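Local coordinates for protein dehalogenase-like hydrolase (Ralstonia solanacearum, PDB 3UMB) that probably catalyses the hydrolytic dehalogenation of small (S)-2-haloalkanoic acids to the corresponding (R)-2-hydroxyalkanoic acids, at residues A[162-167]-A[191-196]; A[6-11]-A[166-171]; A[26-31]-A[85-90]; A[70-75]-A[89-94]; A[176-181]-A[220-225]. One frame throughout, in Å; residues are numbered along the deposited sequence.

Contact 1 (A[162-167]-A[191-196]); sequences ALAPRA and HGFTTF
This is a mainly apolar contact between the first turn of helix 163-168, with Ala162 just ahead of it, and the turn that leads into strand 194-198. Phe193 meets Pro165 and Ala164, and His191 meets Ala162. The site lies on one side of the parallel sheet in the Rossmann-like core of the HAD fold. Helix 182-191 ends here in a Schellman motif. Gly192 is its C-prime residue with positive phi. Phe193 N bonds to Ala188 O, and Gly192 N bonds to Thr189 O. This reversal sends the chain into the strand and leaves Phe193 beside the helix. Phe193 CG lies anti to the carbonyl carbon (chi1 -62°), which carries the far end of the ring to Pro165. The two side chains come from opposite directions. Ala164 CB is 4.3 Å from Phe193 CE1. Phe177 of the neighbouring strand also meets the Phe193 ring, with the planes at about 40°. His191 extends away from its backbone N (chi1 -171°), which carries its ring to Ala162. A bound sodium ion lies about 3 Å from the nearest atom of the His191 side chain. Pro165 CD lies 3.8 Å from Phe193 CZ.

Contact 2 (A[6-11]-A[166-171]); sequences AVVFDA and RAFGVP
Phe168 overlaps the side chains of Ala6 and Val8 with its ring. The two are alternate residues of strand 6-9, so both turn to the same face of the sheet. Ala6 CB is 3.6 Å from Phe168 CD1. Val8 CG2 is 3.7 Å from Phe168 CE2. CD1 and CE2 are para to each other, so the two aliphatic groups meet opposite ends of the ring, both at an oblique approach. Phe168 CG stands anti to its carbonyl carbon (chi1 -79°), and this sends the ring toward the strand. On Val8, CG2 is also the branch anti to the carbonyl carbon. No hydrogen bond joins the two segments. Phe168 is the last residue of its helix. Gly169 follows directly and leaves the helix with positive phi. A second aromatic partner, His144, meets Phe168 edge-to-face. In the HAD core this helix belongs to the beta-alpha-beta crossover from strand 144-147 to strand 175-179. It passes over strand 6-9, which lies between strands 118-122 and 175-179. Helix 219-227 packs on the opposite face, against Phe9.

Contact 3 (A[26-31]-A[85-90]); sequences EQLFPG and NHAEAT
Leu28 turns CG anti to its carbonyl carbon (chi1 -63°), and Phe29 does the same (chi1 -61°). Both side chains converge on one methyl group, Ala87 CB. Leu28 reaches it with a chi2 of 133°, which lies off the usual staggered values. Its CD2 is 3.9 Å from Ala87 CB. Its other branch, CD1, comes to 4.2 Å from Thr90 CG2, one turn further along the helix. Phe29 offers the far end of its ring, with CZ 4.2 Å from Ala87 CB. Leu28 CB sits over the centre of the Phe29 ring, 4.1 Å above its plane, so the two neighbours pack on each other as well as on the alanine. Leu81 and Pro82 also touch the ring. The contact belongs to the helical cap domain of the L-2-haloacid dehalogenases, which is inserted into the HAD core after its first strand. Here it joins the end of helix 19-28 to the start of helix 85-96. No hydrogen bond crosses between the segments. Gly31 N donates to the syn lone pair of Glu26 OE1 in a bent bond of 3.2 Å, bridging the turn after helix 19-28. Thr90 OG1 donates to His86 O at 3.0 Å from above the carbonyl plane, and the same oxygen accepts from Thr90 N. Thr90 OG1 lies over one face of the His86 ring, 3.3 Å above its plane and toward the rim.

Contact 4 (A[70-75]-A[89-94]); sequences DALRYA and ATLMRE
Leu91 is the first residue of 89-94 to touch 70-75, and its partner is Leu72. The methyl carbon Leu91 CD1 lies 4.1 Å from Leu72 CD1. The two side chains cross at about a right angle. Leu91 CG is anti to the carbonyl carbon (chi1 -85°), whereas Leu72 CG is anti to the backbone N (chi1 170°). The two leucines use different rotamers to bring their CD1 methyls together. Leu91 also touches Leu28 and Arg24 of helix 19-28, so it packs between two helices. Met92 comes next. It is modelled as selenomethionine, and its SE is 4.2 Å from Leu72 CD2. The fork of Leu72 is thus shared: CD1 goes to Leu91 and CD2 to the selenium. Met92 also packs along helix 64-78 on Trp65, Thr68 and Val69. Trp40 of helix 33-54 touches Leu72 as well. Further on, Glu94 turns to another helix and forms a salt bridge with Arg24. No hydrogen bond crosses between the two segments. The same helix pair also has a polar link: Arg73, next to Leu72, forms a salt bridge with Glu88, one turn before Leu91. Beyond the contact, Tyr74 and Asp70 pack on Pro205 and Ala207 of the second subunit, so helix 64-78 has one side in the cap interior and another at the dimer interface. The pair is helix-to-helix apolar packing inside the helical cap domain of an L-2-haloacid dehalogenase.

Contact 5 (A[176-181]-A[220-225]); sequences LFVSSN and RDLLQF
Strand 176-179 and helix 220-225 run nearly antiparallel, at 162°, with their axes 11.1 Å apart at closest approach. Leu176 and Val178, two residues apart on the strand, point to the helix, and Leu222 and Phe225 point back. Leu222 sits centrally. Its CG is anti to the backbone N (chi1 160°); CD1 meets both strand residues, and CD2 meets Val178. CD1 lies 3.5 Å from Leu176 CD2, tighter than usual for two carbons, as the side chains slide past each other in opposite directions. CD2 lies 3.8 Å from Val178 CG2, and this pair meets tip to tip. Val178 CG2 is also 3.8 Å from Leu222 CD1, so the valine methyl touches both branches. Phe225 is one turn further on. Its CE2 is 3.9 Å from Leu176 CD1, and the approach to the ring is oblique. Phe196 of the next strand meets Phe225 too, and Phe9 touches Leu222 from the strand on the other side. This is the helix-on-sheet packing of a Rossmann-like HAD core. After the strand the character changes. Asn181 N donates to Ser179 OG at 3.1 Å with a nearly straight angle of 171°, an ST turn. Ser179 OG is also bonded to Asp10 and Asp184. The polar groups thus gather at the C-terminal end of the strand. The helix contact itself consists of carbon groups, so it depends on shape and hydrophobic burial rather than on directed bonds.

Contacts 1, 2 and 5 belong to the Rossmann-like core, and contacts 3 and 4 to the helical cap on the other side of the chain's centre. Contacts 1 and 2 share helix 163-168 on one face of the sheet. Contact 5 packs helix 219-227 on the opposite face. Main-chain hydrogen bonds tie 176-181 to both 6-11 and 191-196. Contacts 3 and 4 share helix 85-96, and a salt bridge links their segments. Contact 3 is only partly buried; the other four are buried. None has a hydrogen bond across it; contact 1 adds an imidazole ring beside a backbone N. Aromatic rings serve in contacts 1, 2, 3 and 5, while contact 4 relies on leucine and selenomethionine.

Contact 1 (A[162-167]-A[191-196])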
# COMPACT_ATOMS: atom_id res chain seq x y z
N ALA A 162 9.61 12.40 -11.19
CA ALA A 162 10.00 13.42 -12.14
C ALA A 162 10.65 14.62 -11.50
O ALA A 162 11.32 15.34 -12.21
CB ALA A 162 8.85 13.86 -13.02
N LEU A 163 10.45 14.85 -10.22
CA LEU A 163 11.06 16.02 -9.59
C LEU A 163 12.60 16.04 -9.74
O LEU A 163 13.19 17.11 -9.85
CB LEU A 163 10.64 16.19 -8.09
CG LEU A 163 9.19 16.59 -7.76
CD1 LEU A 163 8.83 16.33 -6.28
CD2 LEU A 163 8.90 18.03 -8.12
N ALA A 164 13.25 14.88 -9.77
CA ALA A 164 14.71 14.88 -9.66
C ALA A 164 15.38 15.19 -11.00
O ALA A 164 16.23 16.06 -11.04
CB ALA A 164 15.24 13.62 -9.04
N PRO A 165 14.95 14.55 -12.09
CA PRO A 165 15.46 15.06 -13.36
C PRO A 165 15.28 16.58 -13.51
O PRO A 165 16.24 17.24 -13.92
CB PRO A 165 14.67 14.28 -14.39
CG PRO A 165 14.50 12.93 -13.69
CD PRO A 165 14.16 13.32 -12.29
N ARG A 166 14.13 17.13 -13.09
CA ARG A 166 13.88 18.57 -13.26
C ARG A 166 14.84 19.40 -12.54
O ARG A 166 15.38 20.32 -13.12
CB ARG A 166 12.52 19.02 -12.77
CG ARG A 166 11.52 19.11 -13.89
CD ARG A 166 10.48 20.24 -13.69
NE ARG A 166 9.68 20.05 -12.49
CZ ARG A 166 8.90 19.01 -12.29
NH1 ARG A 166 8.82 18.05 -13.20
NH2 ARG A 166 8.17 18.96 -11.20
N ALA A 167 14.99 19.15 -11.24
CA ALA A 167 15.91 19.94 -10.40
C ALA A 167 17.40 19.86 -10.86
O ALA A 167 18.11 20.85 -10.77
CB ALA A 167 15.78 19.54 -8.95
N HIS A 191 10.83 4.29 -13.79
CA HIS A 191 10.86 5.66 -14.31
C HIS A 191 12.05 5.91 -15.24
O HIS A 191 12.03 6.82 -16.05
CB HIS A 191 10.87 6.64 -13.15
CG HIS A 191 10.68 8.07 -13.56
ND1 HIS A 191 9.47 8.56 -14.00
CD2 HIS A 191 11.53 9.12 -13.57
CE1 HIS A 191 9.58 9.86 -14.24
NE2 HIS A 191 10.83 10.22 -13.99
N GLY A 192 13.09 5.09 -15.12
CA GLY A 192 14.27 5.16 -15.99
C GLY A 192 15.57 5.59 -15.30
O GLY A 192 16.53 5.92 -15.99
N PHE A 193 15.62 5.63 -13.97
CA PHE A 193 16.88 5.93 -13.26
C PHE A 193 17.79 4.73 -13.25
O PHE A 193 17.34 3.59 -13.38
CB PHE A 193 16.69 6.27 -11.78
CG PHE A 193 15.87 7.50 -11.53
CD1 PHE A 193 16.48 8.74 -11.42
CD2 PHE A 193 14.48 7.41 -11.37
CE1 PHE A 193 15.72 9.89 -11.17
CE2 PHE A 193 13.74 8.53 -11.10
CZ PHE A 193 14.36 9.78 -11.00
N THR A 194 19.07 4.98 -13.05
CA THR A 194 19.98 3.93 -12.60
C THR A 194 19.72 3.87 -11.12
O THR A 194 19.83 4.89 -10.43
CB THR A 194 21.49 4.28 -12.80
OG1 THR A 194 21.72 4.65 -14.16
CG2 THR A 194 22.37 3.07 -12.42
N THR A 195 19.39 2.71 -10.59
CA THR A 195 19.06 2.65 -9.19
C THR A 195 19.95 1.68 -8.39
O THR A 195 20.35 0.63 -8.88
CB THR A 195 17.59 2.23 -9.02
OG1 THR A 195 17.46 0.90 -9.47
CG2 THR A 195 16.67 3.10 -9.83
N PHE A 196 20.16 2.03 -7.13
CA PHE A 196 20.84 1.19 -6.20
C PHE A 196 19.94 0.99 -4.98
O PHE A 196 19.45 1.96 -4.41
CB PHE A 196 22.15 1.86 -5.76
CG PHE A 196 22.99 1.01 -4.85
CD1 PHE A 196 23.97 0.17 -5.38
CD2 PHE A 196 22.79 1.05 -3.47
CE1 PHE A 196 24.74 -0.65 -4.56
CE2 PHE A 196 23.58 0.22 -2.62
CZ PHE A 196 24.55 -0.62 -3.18

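Contact 2 (A[6-11]-A[166-171])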
# COMPACT_ATOMS: atom_id res chain seq x y z
N ALA A 6 24.77 12.48 -11.30
CA ALA A 6 24.13 12.98 -10.08
C ALA A 6 23.60 11.78 -9.27
O ALA A 6 23.39 10.69 -9.78
CB ALA A 6 23.02 13.98 -10.41
N VAL A 7 23.41 11.97 -7.98
CA VAL A 7 22.99 10.86 -7.14
C VAL A 7 21.96 11.42 -6.18
O VAL A 7 22.23 12.40 -5.48
CB VAL A 7 24.19 10.21 -6.41
CG1 VAL A 7 23.77 9.05 -5.47
CG2 VAL A 7 25.24 9.71 -7.46
N VAL A 8 20.78 10.81 -6.18
CA VAL A 8 19.66 11.27 -5.34
C VAL A 8 19.28 10.17 -4.32
O VAL A 8 19.25 8.99 -4.67
CB VAL A 8 18.44 11.67 -6.22
CG1 VAL A 8 17.22 11.99 -5.36
CG2 VAL A 8 18.81 12.88 -7.11
N PHE A 9 19.04 10.59 -3.09
CA PHE A 9 18.71 9.72 -1.99
C PHE A 9 17.28 9.92 -1.51
O PHE A 9 16.80 11.03 -1.41
CB PHE A 9 19.63 9.99 -0.78
CG PHE A 9 21.08 9.69 -1.05
CD1 PHE A 9 21.93 10.69 -1.52
CD2 PHE A 9 21.58 8.43 -0.81
CE1 PHE A 9 23.28 10.41 -1.76
CE2 PHE A 9 22.93 8.12 -1.05
CZ PHE A 9 23.79 9.12 -1.52
N ASP A 10 16.64 8.80 -1.23
CA ASP A 10 15.52 8.67 -0.28
C ASP A 10 15.99 9.08 1.13
O ASP A 10 17.18 9.02 1.46
CB ASP A 10 15.16 7.18 -0.29
CG ASP A 10 13.97 6.85 0.55
OD1 ASP A 10 13.04 7.70 0.62
OD2 ASP A 10 13.99 5.73 1.13
N ALA A 11 15.07 9.49 1.98
CA ALA A 11 15.42 9.98 3.31
C ALA A 11 15.51 8.84 4.40
O ALA A 11 16.60 8.33 4.76
CB ALA A 11 14.37 11.12 3.73
N ARG A 166 14.13 17.13 -13.09
CA ARG A 166 13.88 18.57 -13.26
C ARG A 166 14.84 19.40 -12.54
O ARG A 166 15.38 20.32 -13.12
CB ARG A 166 12.52 19.02 -12.77
CG ARG A 166 11.52 19.11 -13.89
CD ARG A 166 10.48 20.24 -13.69
NE ARG A 166 9.68 20.05 -12.49
CZ ARG A 166 8.90 19.01 -12.29
NH1 ARG A 166 8.82 18.05 -13.20
NH2 ARG A 166 8.17 18.96 -11.20
N ALA A 167 14.99 19.15 -11.24
CA ALA A 167 15.91 19.94 -10.40
C ALA A 167 17.40 19.86 -10.86
O ALA A 167 18.11 20.85 -10.77
CB ALA A 167 15.78 19.54 -8.95
N PHE A 168 17.82 18.70 -11.36
CA PHE A 168 19.23 18.47 -11.70
C PHE A 168 19.61 18.83 -13.14
O PHE A 168 20.79 18.88 -13.46
CB PHE A 168 19.64 17.01 -11.37
CG PHE A 168 19.93 16.82 -9.90
CD1 PHE A 168 21.21 16.98 -9.40
CD2 PHE A 168 18.89 16.60 -9.00
CE1 PHE A 168 21.45 16.87 -8.04
CE2 PHE A 168 19.12 16.50 -7.65
CZ PHE A 168 20.40 16.63 -7.17
N GLY A 169 18.60 19.06 -13.99
CA GLY A 169 18.79 19.42 -15.37
C GLY A 169 19.34 18.27 -16.18
O GLY A 169 19.89 18.51 -17.25
N VAL A 170 19.19 17.03 -15.69
CA VAL A 170 19.63 15.82 -16.40
C VAL A 170 18.50 14.78 -16.53
O VAL A 170 17.58 14.76 -15.72
CB VAL A 170 20.86 15.16 -15.71
CG1 VAL A 170 22.02 16.18 -15.60
CG2 VAL A 170 20.51 14.62 -14.33
N PRO A 171 18.55 13.93 -17.59
CA PRO A 171 17.61 12.84 -17.75
C PRO A 171 17.74 11.90 -16.58
O PRO A 171 18.81 11.83 -15.99
CB PRO A 171 18.12 12.11 -19.01
CG PRO A 171 18.85 13.09 -19.74
CD PRO A 171 19.44 14.06 -18.75

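Contact 3 (A[26-31]-A[85-90])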
# COMPACT_ATOMS: atom_id res chain seq x y z
N GLU A 26 8.55 1.72 22.77
CA GLU A 26 8.75 0.82 23.91
C GLU A 26 8.67 1.50 25.25
O GLU A 26 8.10 0.96 26.17
CB GLU A 26 10.12 0.13 23.85
CG GLU A 26 10.18 -1.19 23.06
CD GLU A 26 9.18 -2.26 23.59
OE1 GLU A 26 8.79 -2.17 24.80
OE2 GLU A 26 8.81 -3.16 22.76
N GLN A 27 9.26 2.68 25.38
CA GLN A 27 9.33 3.31 26.69
C GLN A 27 8.00 3.89 27.11
O GLN A 27 7.73 3.98 28.32
CB GLN A 27 10.40 4.42 26.72
CG GLN A 27 10.68 5.04 28.13
CD GLN A 27 9.56 5.97 28.66
OE1 GLN A 27 8.85 6.62 27.88
NE2 GLN A 27 9.41 6.03 29.99
N LEU A 28 7.20 4.35 26.16
CA LEU A 28 5.90 4.92 26.52
C LEU A 28 4.85 3.81 26.63
O LEU A 28 3.83 4.00 27.31
CB LEU A 28 5.46 5.96 25.48
CG LEU A 28 6.31 7.23 25.29
CD1 LEU A 28 6.54 7.49 23.79
CD2 LEU A 28 5.72 8.50 25.98
N PHE A 29 5.12 2.68 25.97
CA PHE A 29 4.18 1.59 25.75
C PHE A 29 4.93 0.29 25.92
O PHE A 29 5.35 -0.33 24.93
CB PHE A 29 3.59 1.66 24.34
CG PHE A 29 2.84 2.92 24.08
CD1 PHE A 29 1.87 3.36 24.97
CD2 PHE A 29 3.09 3.67 22.94
CE1 PHE A 29 1.16 4.55 24.74
CE2 PHE A 29 2.37 4.84 22.68
CZ PHE A 29 1.41 5.29 23.57
N PRO A 30 5.13 -0.12 27.19
CA PRO A 30 5.99 -1.24 27.48
C PRO A 30 5.40 -2.55 26.95
O PRO A 30 4.19 -2.81 27.10
CB PRO A 30 6.07 -1.24 29.01
CG PRO A 30 5.49 0.04 29.45
CD PRO A 30 4.53 0.44 28.40
N GLY A 31 6.26 -3.34 26.31
CA GLY A 31 5.86 -4.54 25.59
C GLY A 31 5.24 -4.35 24.20
O GLY A 31 4.99 -5.33 23.52
N ASN A 85 -2.24 13.60 24.05
CA ASN A 85 -1.41 14.66 23.52
C ASN A 85 0.10 14.51 23.86
O ASN A 85 0.94 14.59 22.96
CB ASN A 85 -1.96 16.03 23.92
CG ASN A 85 -3.34 16.28 23.35
OD1 ASN A 85 -3.59 16.08 22.16
ND2 ASN A 85 -4.27 16.73 24.22
N HIS A 86 0.45 14.26 25.12
CA HIS A 86 1.87 14.18 25.47
C HIS A 86 2.54 13.06 24.68
O HIS A 86 3.53 13.32 24.03
CB HIS A 86 2.15 14.03 26.99
CG HIS A 86 3.60 13.74 27.32
ND1 HIS A 86 4.53 14.74 27.50
CD2 HIS A 86 4.27 12.57 27.46
CE1 HIS A 86 5.72 14.20 27.76
NE2 HIS A 86 5.59 12.88 27.72
N ALA A 87 2.01 11.83 24.72
CA ALA A 87 2.77 10.69 24.12
C ALA A 87 2.86 10.82 22.58
O ALA A 87 3.83 10.42 21.96
CB ALA A 87 2.19 9.34 24.52
N GLU A 88 1.80 11.38 22.00
CA GLU A 88 1.76 11.78 20.59
C GLU A 88 2.83 12.83 20.28
O GLU A 88 3.70 12.60 19.46
CB GLU A 88 0.39 12.35 20.26
CG GLU A 88 0.28 12.89 18.86
CD GLU A 88 -1.12 12.91 18.39
OE1 GLU A 88 -1.79 11.87 18.50
OE2 GLU A 88 -1.57 13.96 17.90
N ALA A 89 2.77 13.99 20.95
CA ALA A 89 3.81 15.01 20.79
C ALA A 89 5.20 14.39 20.92
O ALA A 89 6.04 14.57 20.07
CB ALA A 89 3.60 16.19 21.77
N THR A 90 5.42 13.57 21.93
CA THR A 90 6.74 12.97 22.14
C THR A 90 7.22 12.12 21.00
O THR A 90 8.43 12.06 20.73
CB THR A 90 6.76 12.07 23.39
OG1 THR A 90 6.48 12.86 24.54
CG2 THR A 90 8.13 11.41 23.57

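Contact 4 (A[70-75]-A[89-94])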
# COMPACT_ATOMS: atom_id res chain seq x y z
N ASP A 70 -1.91 10.70 11.50
CA ASP A 70 -3.02 9.80 11.19
C ASP A 70 -2.63 8.33 11.39
O ASP A 70 -3.34 7.58 12.04
CB ASP A 70 -3.49 9.98 9.76
CG ASP A 70 -4.04 11.34 9.49
OD1 ASP A 70 -4.37 11.99 10.49
OD2 ASP A 70 -4.10 11.76 8.30
N ALA A 71 -1.53 7.91 10.79
CA ALA A 71 -1.13 6.51 10.88
C ALA A 71 -0.82 6.14 12.34
O ALA A 71 -1.14 5.03 12.78
CB ALA A 71 0.09 6.19 9.99
N LEU A 72 -0.16 7.04 13.06
CA LEU A 72 0.22 6.77 14.45
C LEU A 72 -1.02 6.60 15.33
O LEU A 72 -1.07 5.73 16.19
CB LEU A 72 1.06 7.92 15.00
CG LEU A 72 1.33 7.89 16.52
CD1 LEU A 72 2.25 6.70 16.81
CD2 LEU A 72 1.92 9.19 17.00
N ARG A 73 -1.97 7.52 15.14
CA ARG A 73 -3.28 7.46 15.76
C ARG A 73 -4.07 6.20 15.45
O ARG A 73 -4.63 5.56 16.37
CB ARG A 73 -4.12 8.65 15.35
CG ARG A 73 -3.64 9.94 15.99
CD ARG A 73 -4.45 11.16 15.56
NE ARG A 73 -3.92 12.37 16.23
CZ ARG A 73 -4.12 13.63 15.84
NH1 ARG A 73 -4.83 13.92 14.76
NH2 ARG A 73 -3.58 14.62 16.54
N TYR A 74 -4.17 5.84 14.16
CA TYR A 74 -4.84 4.57 13.85
C TYR A 74 -4.10 3.43 14.59
O TYR A 74 -4.74 2.56 15.21
CB TYR A 74 -4.88 4.26 12.36
CG TYR A 74 -5.38 2.88 12.10
CD1 TYR A 74 -6.73 2.66 11.87
CD2 TYR A 74 -4.53 1.80 12.09
CE1 TYR A 74 -7.24 1.40 11.66
CE2 TYR A 74 -5.00 0.51 11.87
CZ TYR A 74 -6.39 0.32 11.66
OH TYR A 74 -6.94 -0.93 11.46
N ALA A 75 -2.77 3.40 14.51
CA ALA A 75 -2.02 2.24 15.05
C ALA A 75 -2.26 2.12 16.59
O ALA A 75 -2.39 1.03 17.13
CB ALA A 75 -0.56 2.37 14.75
N ALA A 89 2.77 13.99 20.95
CA ALA A 89 3.81 15.01 20.79
C ALA A 89 5.20 14.39 20.92
O ALA A 89 6.04 14.57 20.07
CB ALA A 89 3.60 16.19 21.77
N THR A 90 5.42 13.57 21.93
CA THR A 90 6.74 12.97 22.14
C THR A 90 7.22 12.12 21.00
O THR A 90 8.43 12.06 20.73
CB THR A 90 6.76 12.07 23.39
OG1 THR A 90 6.48 12.86 24.54
CG2 THR A 90 8.13 11.41 23.57
N LEU A 91 6.31 11.41 20.36
CA LEU A 91 6.74 10.44 19.34
C LEU A 91 6.97 11.16 18.05
O LEU A 91 7.84 10.79 17.29
CB LEU A 91 5.74 9.30 19.16
CG LEU A 91 5.92 8.15 20.15
CD1 LEU A 91 4.83 7.10 19.92
CD2 LEU A 91 7.33 7.54 20.01
N MSE A 92 6.15 12.17 17.81
CA MSE A 92 6.29 13.05 16.66
C MSE A 92 7.63 13.86 16.75
O MSE A 92 8.43 13.80 15.80
CB MSE A 92 5.00 13.90 16.46
CG MSE A 92 3.71 13.10 15.89
SE MSE A 92 4.16 11.78 14.49
CE MSE A 92 4.45 13.10 13.01
N ARG A 93 7.91 14.52 17.89
CA ARG A 93 9.24 15.10 18.15
C ARG A 93 10.34 14.15 17.77
O ARG A 93 11.26 14.47 17.03
CB ARG A 93 9.45 15.46 19.63
CG ARG A 93 8.65 16.68 20.08
CD ARG A 93 9.12 17.24 21.42
NE ARG A 93 8.28 16.83 22.57
CZ ARG A 93 7.12 17.39 22.93
NH1 ARG A 93 6.57 18.38 22.23
NH2 ARG A 93 6.48 16.91 24.00
N GLU A 94 10.24 12.94 18.29
CA GLU A 94 11.20 11.95 17.97
C GLU A 94 11.31 11.81 16.47
O GLU A 94 12.40 11.63 15.95
CB GLU A 94 10.83 10.61 18.59
CG GLU A 94 12.01 9.72 18.72
CD GLU A 94 12.90 10.11 19.86
OE1 GLU A 94 12.39 10.67 20.87
OE2 GLU A 94 14.11 9.84 19.74

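Contact 5 (A[176-181]-A[220-225])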
# COMPACT_ATOMS: atom_id res chain seq x y z
N LEU A 176 21.78 8.55 -10.45
CA LEU A 176 21.73 7.33 -9.63
C LEU A 176 20.73 7.56 -8.50
O LEU A 176 20.88 8.48 -7.67
CB LEU A 176 23.09 6.92 -9.07
CG LEU A 176 23.04 5.65 -8.21
CD1 LEU A 176 22.60 4.40 -9.01
CD2 LEU A 176 24.40 5.42 -7.54
N PHE A 177 19.72 6.70 -8.47
CA PHE A 177 18.67 6.79 -7.49
C PHE A 177 18.91 5.74 -6.41
O PHE A 177 18.97 4.54 -6.69
CB PHE A 177 17.32 6.56 -8.16
CG PHE A 177 16.18 6.72 -7.21
CD1 PHE A 177 15.62 7.96 -6.99
CD2 PHE A 177 15.73 5.62 -6.46
CE1 PHE A 177 14.58 8.11 -6.05
CE2 PHE A 177 14.72 5.75 -5.53
CZ PHE A 177 14.11 6.99 -5.32
N VAL A 178 19.01 6.20 -5.18
CA VAL A 178 19.31 5.35 -4.03
C VAL A 178 18.17 5.34 -3.03
O VAL A 178 17.72 6.39 -2.58
CB VAL A 178 20.58 5.86 -3.31
CG1 VAL A 178 20.90 4.96 -2.09
CG2 VAL A 178 21.75 5.91 -4.30
N SER A 179 17.68 4.14 -2.72
CA SER A 179 16.63 3.93 -1.69
C SER A 179 16.86 2.69 -0.85
O SER A 179 17.44 1.74 -1.31
CB SER A 179 15.26 3.76 -2.33
OG SER A 179 14.27 3.86 -1.30
N SER A 180 16.39 2.72 0.39
CA SER A 180 16.29 1.51 1.20
C SER A 180 15.07 0.65 0.95
O SER A 180 15.01 -0.49 1.39
CB SER A 180 16.23 1.88 2.65
OG SER A 180 17.55 2.02 3.04
N ASN A 181 14.09 1.21 0.29
CA ASN A 181 12.82 0.53 0.21
C ASN A 181 12.83 -0.14 -1.15
O ASN A 181 12.99 0.51 -2.20
CB ASN A 181 11.71 1.53 0.38
CG ASN A 181 11.65 2.09 1.79
OD1 ASN A 181 11.75 1.36 2.73
ND2 ASN A 181 11.47 3.40 1.92
N ARG A 220 28.07 2.14 2.18
CA ARG A 220 29.43 1.92 1.78
C ARG A 220 29.44 0.92 0.66
O ARG A 220 30.28 1.01 -0.22
CB ARG A 220 30.24 1.46 2.99
CG ARG A 220 30.25 2.52 4.11
CD ARG A 220 30.96 2.07 5.42
NE ARG A 220 30.16 1.10 6.18
CZ ARG A 220 30.40 0.71 7.43
NH1 ARG A 220 31.42 1.23 8.12
NH2 ARG A 220 29.62 -0.21 8.00
N ASP A 221 28.49 -0.01 0.62
CA ASP A 221 28.35 -0.80 -0.61
C ASP A 221 27.99 0.08 -1.79
O ASP A 221 28.41 -0.22 -2.92
CB ASP A 221 27.35 -1.94 -0.47
CG ASP A 221 27.86 -3.07 0.42
OD1 ASP A 221 29.08 -3.37 0.41
OD2 ASP A 221 27.02 -3.64 1.14
N LEU A 222 27.24 1.16 -1.56
CA LEU A 222 26.82 2.07 -2.64
C LEU A 222 28.03 2.78 -3.25
O LEU A 222 28.18 2.85 -4.48
CB LEU A 222 25.80 3.11 -2.17
CG LEU A 222 25.73 4.34 -3.10
CD1 LEU A 222 25.09 4.03 -4.43
CD2 LEU A 222 25.04 5.49 -2.46
N LEU A 223 28.88 3.32 -2.37
CA LEU A 223 30.21 3.86 -2.73
C LEU A 223 30.99 2.86 -3.57
O LEU A 223 31.50 3.22 -4.64
CB LEU A 223 30.99 4.22 -1.47
CG LEU A 223 32.17 5.20 -1.60
CD1 LEU A 223 31.87 6.44 -2.46
CD2 LEU A 223 32.66 5.61 -0.19
N GLN A 224 31.08 1.61 -3.10
CA GLN A 224 31.79 0.55 -3.84
C GLN A 224 31.35 0.67 -5.30
O GLN A 224 32.17 0.81 -6.20
CB GLN A 224 31.44 -0.87 -3.33
CG GLN A 224 32.44 -1.63 -2.43
CD GLN A 224 32.07 -3.17 -2.26
OE1 GLN A 224 31.16 -3.54 -1.48
NE2 GLN A 224 32.79 -4.04 -2.97
N PHE A 225 30.03 0.64 -5.49
CA PHE A 225 29.39 0.44 -6.80
C PHE A 225 29.61 1.59 -7.78
O PHE A 225 29.83 1.36 -8.97
CB PHE A 225 27.88 0.19 -6.58
CG PHE A 225 27.01 0.50 -7.77
CD1 PHE A 225 26.67 -0.49 -8.68
CD2 PHE A 225 26.49 1.77 -7.95
CE1 PHE A 225 25.86 -0.22 -9.76
CE2 PHE A 225 25.66 2.05 -9.04
CZ PHE A 225 25.36 1.06 -9.93